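Side-chain contacts in WipB (PDB 5NNY), which is a translocated Legionella Ser/Thr phosphatase that targets the host lysosomal nutrient-sensing machinery, here represented by its phosphatase domain: residues Y42-P45 against E46-A49; G171-N175 against E176-N180. One frame throughout, in Å; residues are numbered along the deposited sequence.

Overall arrangement
Contact 1 lies in the loop that follows helix 32-42, contact 2 at the start of helix 175-186; their centres are 21 Å apart and their nearest atoms about 9 Å, so they do not touch. Both are partly buried, with centres about 22 and 19 Å from the centre of the chain, and both face the same two elements, helices 64-79 and 105-117, from different places. Their polar chemistry differs. In 42-49 an amide side chain reaches back to the last carbonyl of a helix and to one in the loop after it, whereas in 171-180 a hydroxyl receives an amide N-H at a helix that begins. Each adds a leucine or valine turned inward and a glutamate paired with a basic residue.

Contact 1 (Y42-P45 against E46-A49); sequences YTLP and ELQA
The side-chain amide of Gln48 folds back over the preceding turn and hydrogen-bonds through NE2 to two backbone carbonyls. It gives one bond to Leu44 O, 2.9 Å from NE2 and nearly straight at 165°, with the oxygen in the plane of the amide. The other goes to Tyr42 O, 3.1 Å from NE2 and more bent. The chain reaches them because CG stands beside the backbone N (chi1 -53°) and the next bond turns again (chi2 -50°). Water 1 completes a small ring, donating to both Tyr42 O and Gln48 OE1.

Among backbone bonds, Leu47 N reaches Leu44 O at 2.9 Å, on the face of that carbonyl opposite to Gln48 NE2, and Gln48 N bonds to Pro45 O. Both bonds join residue i+3 to residue i, the 3-10 pattern, which Pro45 suits because its ring holds phi near the helical value and it needs no N-H there.

The apolar part is slight: Leu44 CD1 lies 4.2 Å from Leu47 CD1, and both leucines pack on Ile71 of helix 64-79. Glu46 runs alongside Leu44, its extended chain carrying OE2 to a salt bridge with Arg67.

A glutamine suits this place because one amide offers two N-H donors and an acceptor. Leu44 O is thus gripped by two donors, and Tyr42 O, at the end of helix 32-42, is supplied by side chain and water.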
loop_
_atom_site.group_PDB
_atom_site.type_symbol
_atom_site.label_atom_id
_atom_site.label_comp_id
_atom_site.label_asym_id
_atom_site.label_seq_id
_atom_site.Cartn_x
_atom_site.Cartn_y
_atom_site.Cartn_z
ATOM N N TYR A 42 -13.027 15.772 0.311
ATOM C CA TYR A 42 -12.368 14.892 1.265
ATOM C C TYR A 42 -12.886 15.098 2.682
ATOM O O TYR A 42 -12.946 14.138 3.463
ATOM C CB TYR A 42 -10.832 15.073 1.223
ATOM C CG TYR A 42 -10.200 13.965 2.022
ATOM C CD1 TYR A 42 -10.189 12.666 1.524
ATOM C CD2 TYR A 42 -9.715 14.183 3.311
ATOM C CE1 TYR A 42 -9.681 11.603 2.280
ATOM C CE2 TYR A 42 -9.193 13.127 4.070
ATOM C CZ TYR A 42 -9.199 11.838 3.549
ATOM O OH TYR A 42 -8.693 10.781 4.292
ATOM N N THR A 43 -13.301 16.317 3.037
ATOM C CA THR A 43 -13.737 16.590 4.405
ATOM C C THR A 43 -15.237 16.841 4.494
ATOM O O THR A 43 -15.703 17.452 5.455
ATOM C CB THR A 43 -12.954 17.755 5.020
ATOM O OG1 THR A 43 -13.140 18.957 4.262
ATOM C CG2 THR A 43 -11.471 17.425 5.039
ATOM N N LEU A 44 -15.999 16.365 3.509
ATOM C CA LEU A 44 -17.453 16.452 3.576
ATOM C C LEU A 44 -17.942 15.797 4.863
ATOM O O LEU A 44 -17.603 14.641 5.121
ATOM C CB LEU A 44 -18.099 15.755 2.377
ATOM C CG LEU A 44 -18.171 16.482 1.033
ATOM C CD1 LEU A 44 -18.622 15.539 -0.086
ATOM C CD2 LEU A 44 -19.121 17.653 1.152
ATOM N N PRO A 45 -18.736 16.490 5.683
ATOM C CA PRO A 45 -19.244 15.858 6.914
ATOM C C PRO A 45 -19.917 14.519 6.689
ATOM O O PRO A 45 -19.741 13.609 7.507
ATOM C CB PRO A 45 -20.227 16.906 7.451
ATOM C CG PRO A 45 -19.621 18.213 6.998
ATOM C CD PRO A 45 -18.987 17.945 5.654
ATOM N N GLU A 46 -20.680 14.360 5.600
ATOM C CA GLU A 46 -21.392 13.107 5.400
ATOM C C GLU A 46 -20.457 11.930 5.163
ATOM O O GLU A 46 -20.902 10.785 5.284
ATOM C CB GLU A 46 -22.373 13.238 4.229
ATOM C CG GLU A 46 -21.707 13.639 2.933
ATOM C CD GLU A 46 -22.663 13.597 1.741
ATOM O OE1 GLU A 46 -22.339 14.226 0.709
ATOM O OE2 GLU A 46 -23.720 12.943 1.851
ATOM N N LEU A 47 -19.173 12.178 4.885
ATOM C CA LEU A 47 -18.195 11.114 4.690
ATOM C C LEU A 47 -17.322 10.840 5.913
ATOM O O LEU A 47 -16.438 9.982 5.830
ATOM C CB LEU A 47 -17.274 11.435 3.502
ATOM C CG LEU A 47 -17.909 11.542 2.113
ATOM C CD1 LEU A 47 -16.821 11.901 1.073
ATOM C CD2 LEU A 47 -18.550 10.234 1.725
ATOM N N GLN A 48 -17.530 11.537 7.026
ATOM C CA GLN A 48 -16.644 11.430 8.181
ATOM C C GLN A 48 -17.166 10.392 9.173
ATOM O O GLN A 48 -18.297 10.496 9.668
ATOM C CB GLN A 48 -16.474 12.786 8.878
ATOM C CG GLN A 48 -16.043 13.929 7.954
ATOM C CD GLN A 48 -14.849 13.562 7.103
ATOM O OE1 GLN A 48 -13.784 13.216 7.635
ATOM N NE2 GLN A 48 -15.007 13.640 5.769
ATOM N N ALA A 49 -16.343 9.391 9.461
ATOM C CA ALA A 49 -16.697 8.461 10.521
ATOM C C ALA A 49 -16.468 9.113 11.884
ATOM O O ALA A 49 -15.746 10.102 12.010
ATOM C CB ALA A 49 -15.885 7.171 10.398
HETATM O O HOH W 1 -11.447 13.905 6.266
#

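Contact 2 (G171-N175 against E176-N180); sequences GAISN and EEVLN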
loop_
_atom_site.group_PDB
_atom_site.type_symbol
_atom_site.label_atom_id
_atom_site.label_comp_id
_atom_site.label_asym_id
_atom_site.label_seq_id
_atom_site.Cartn_x
_atom_site.Cartn_y
_atom_site.Cartn_z
ATOM N N GLY A 171 -24.420 0.261 -4.360
ATOM C CA GLY A 171 -24.491 0.366 -5.796
ATOM C C GLY A 171 -23.836 1.593 -6.394
ATOM O O GLY A 171 -24.010 1.841 -7.590
ATOM N N ALA A 172 -23.089 2.361 -5.608
ATOM C CA ALA A 172 -22.470 3.585 -6.111
ATOM C C ALA A 172 -21.085 3.347 -6.694
ATOM O O ALA A 172 -20.616 4.151 -7.520
ATOM C CB ALA A 172 -22.383 4.617 -4.990
ATOM N N ILE A 173 -20.410 2.274 -6.285
ATOM C CA ILE A 173 -19.088 1.916 -6.793
ATOM C C ILE A 173 -19.143 0.462 -7.234
ATOM O O ILE A 173 -19.802 -0.361 -6.590
ATOM C CB ILE A 173 -17.989 2.134 -5.722
ATOM C CG1 ILE A 173 -17.856 3.624 -5.396
ATOM C CG2 ILE A 173 -16.616 1.565 -6.164
ATOM C CD1 ILE A 173 -16.861 3.918 -4.282
ATOM N N SER A 174 -18.470 0.138 -8.336
ATOM C CA SER A 174 -18.519 -1.220 -8.871
ATOM C C SER A 174 -17.325 -2.051 -8.409
ATOM O O SER A 174 -16.201 -1.557 -8.305
ATOM C CB SER A 174 -18.566 -1.213 -10.403
ATOM O OG SER A 174 -17.299 -0.911 -10.968
ATOM N N ASN A 175 -17.584 -3.331 -8.130
ATOM C CA ASN A 175 -16.478 -4.268 -7.939
ATOM C C ASN A 175 -15.541 -4.270 -9.135
ATOM O O ASN A 175 -14.318 -4.338 -8.971
ATOM C CB ASN A 175 -16.986 -5.691 -7.697
ATOM C CG ASN A 175 -17.602 -5.870 -6.333
ATOM O OD1 ASN A 175 -17.023 -5.491 -5.306
ATOM N ND2 ASN A 175 -18.784 -6.460 -6.310
ATOM N N GLU A 176 -16.086 -4.212 -10.352
ATOM C CA GLU A 176 -15.217 -4.331 -11.524
ATOM C C GLU A 176 -14.215 -3.181 -11.602
ATOM O O GLU A 176 -13.050 -3.395 -11.954
ATOM C CB GLU A 176 -16.026 -4.421 -12.831
ATOM C CG GLU A 176 -17.173 -5.489 -12.931
ATOM C CD GLU A 176 -16.897 -6.910 -12.351
ATOM O OE1 GLU A 176 -17.839 -7.738 -12.383
ATOM O OE2 GLU A 176 -15.782 -7.218 -11.874
ATOM N N GLU A 177 -14.638 -1.955 -11.282
ATOM C CA GLU A 177 -13.690 -0.841 -11.282
ATOM C C GLU A 177 -12.586 -1.067 -10.258
ATOM O O GLU A 177 -11.400 -0.907 -10.560
ATOM C CB GLU A 177 -14.405 0.483 -10.997
ATOM C CG GLU A 177 -13.440 1.637 -10.776
ATOM C CD GLU A 177 -14.045 3.018 -11.025
ATOM O OE1 GLU A 177 -15.185 3.290 -10.567
ATOM O OE2 GLU A 177 -13.360 3.832 -11.694
ATOM N N VAL A 178 -12.963 -1.449 -9.035
ATOM C CA VAL A 178 -11.974 -1.655 -7.981
ATOM C C VAL A 178 -11.009 -2.761 -8.383
ATOM O O VAL A 178 -9.783 -2.621 -8.256
ATOM C CB VAL A 178 -12.674 -1.976 -6.646
ATOM C CG1 VAL A 178 -11.633 -2.306 -5.563
ATOM C CG2 VAL A 178 -13.534 -0.812 -6.219
ATOM N N LEU A 179 -11.558 -3.885 -8.866
ATOM C CA LEU A 179 -10.724 -5.012 -9.268
ATOM C C LEU A 179 -9.835 -4.654 -10.454
ATOM O O LEU A 179 -8.674 -5.075 -10.507
ATOM C CB LEU A 179 -11.591 -6.231 -9.590
ATOM C CG LEU A 179 -12.245 -6.900 -8.378
ATOM C CD1 LEU A 179 -13.383 -7.846 -8.809
ATOM C CD2 LEU A 179 -11.172 -7.620 -7.527
ATOM N N ASN A 180 -10.343 -3.881 -11.413
ATOM C CA ASN A 180 -9.471 -3.483 -12.516
ATOM C C ASN A 180 -8.278 -2.686 -12.006
ATOM O O ASN A 180 -7.141 -2.919 -12.426
ATOM C CB ASN A 180 -10.229 -2.674 -13.568
ATOM C CG ASN A 180 -9.299 -2.141 -14.654
ATOM O OD1 ASN A 180 -8.970 -2.843 -15.608
ATOM N ND2 ASN A 180 -8.848 -0.908 -14.492
HETATM O O HOH W 2 -17.291 2.227 -9.831
#
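Ser174 is the N-cap of helix 175-186, and its hydroxyl reaches forward to accept the N-H of Glu177, with OG 2.9 Å from that N. Placing OG between the backbone N and the carbonyl carbon (chi1 75°) brings it there, and a short serine fits because a single bond from CB suffices. OG also lies against Glu177 CB.

Glu177 extends its chain with CG anti to the backbone N (chi1 171°); OE2 forms a salt bridge with Lys110, and OE1 a hydrogen bond with Tyr106 OH. Water 2 links Ser174 N, from which it accepts, to Glu177 OE1, though the leg to OE1 is unusually short.

On the inner side Ile173 and Val178 meet obliquely through their CG2 methyls, 3.9 Å apart. These branched residues pack against helices 159-169 and 105-117, Ile173 resting on Leu164, Val178 on Leu109.

CG of Leu179 lies 3.3 Å from Asn175 O, while its side chain also reaches Phe140. Helical bonding opens with a weak bond from Val178 N to Ser174 O, 3.3 Å; the stronger next one runs from Leu179 N to Asn175 O, 2.8 Å, with the donor N almost in line with the C=O.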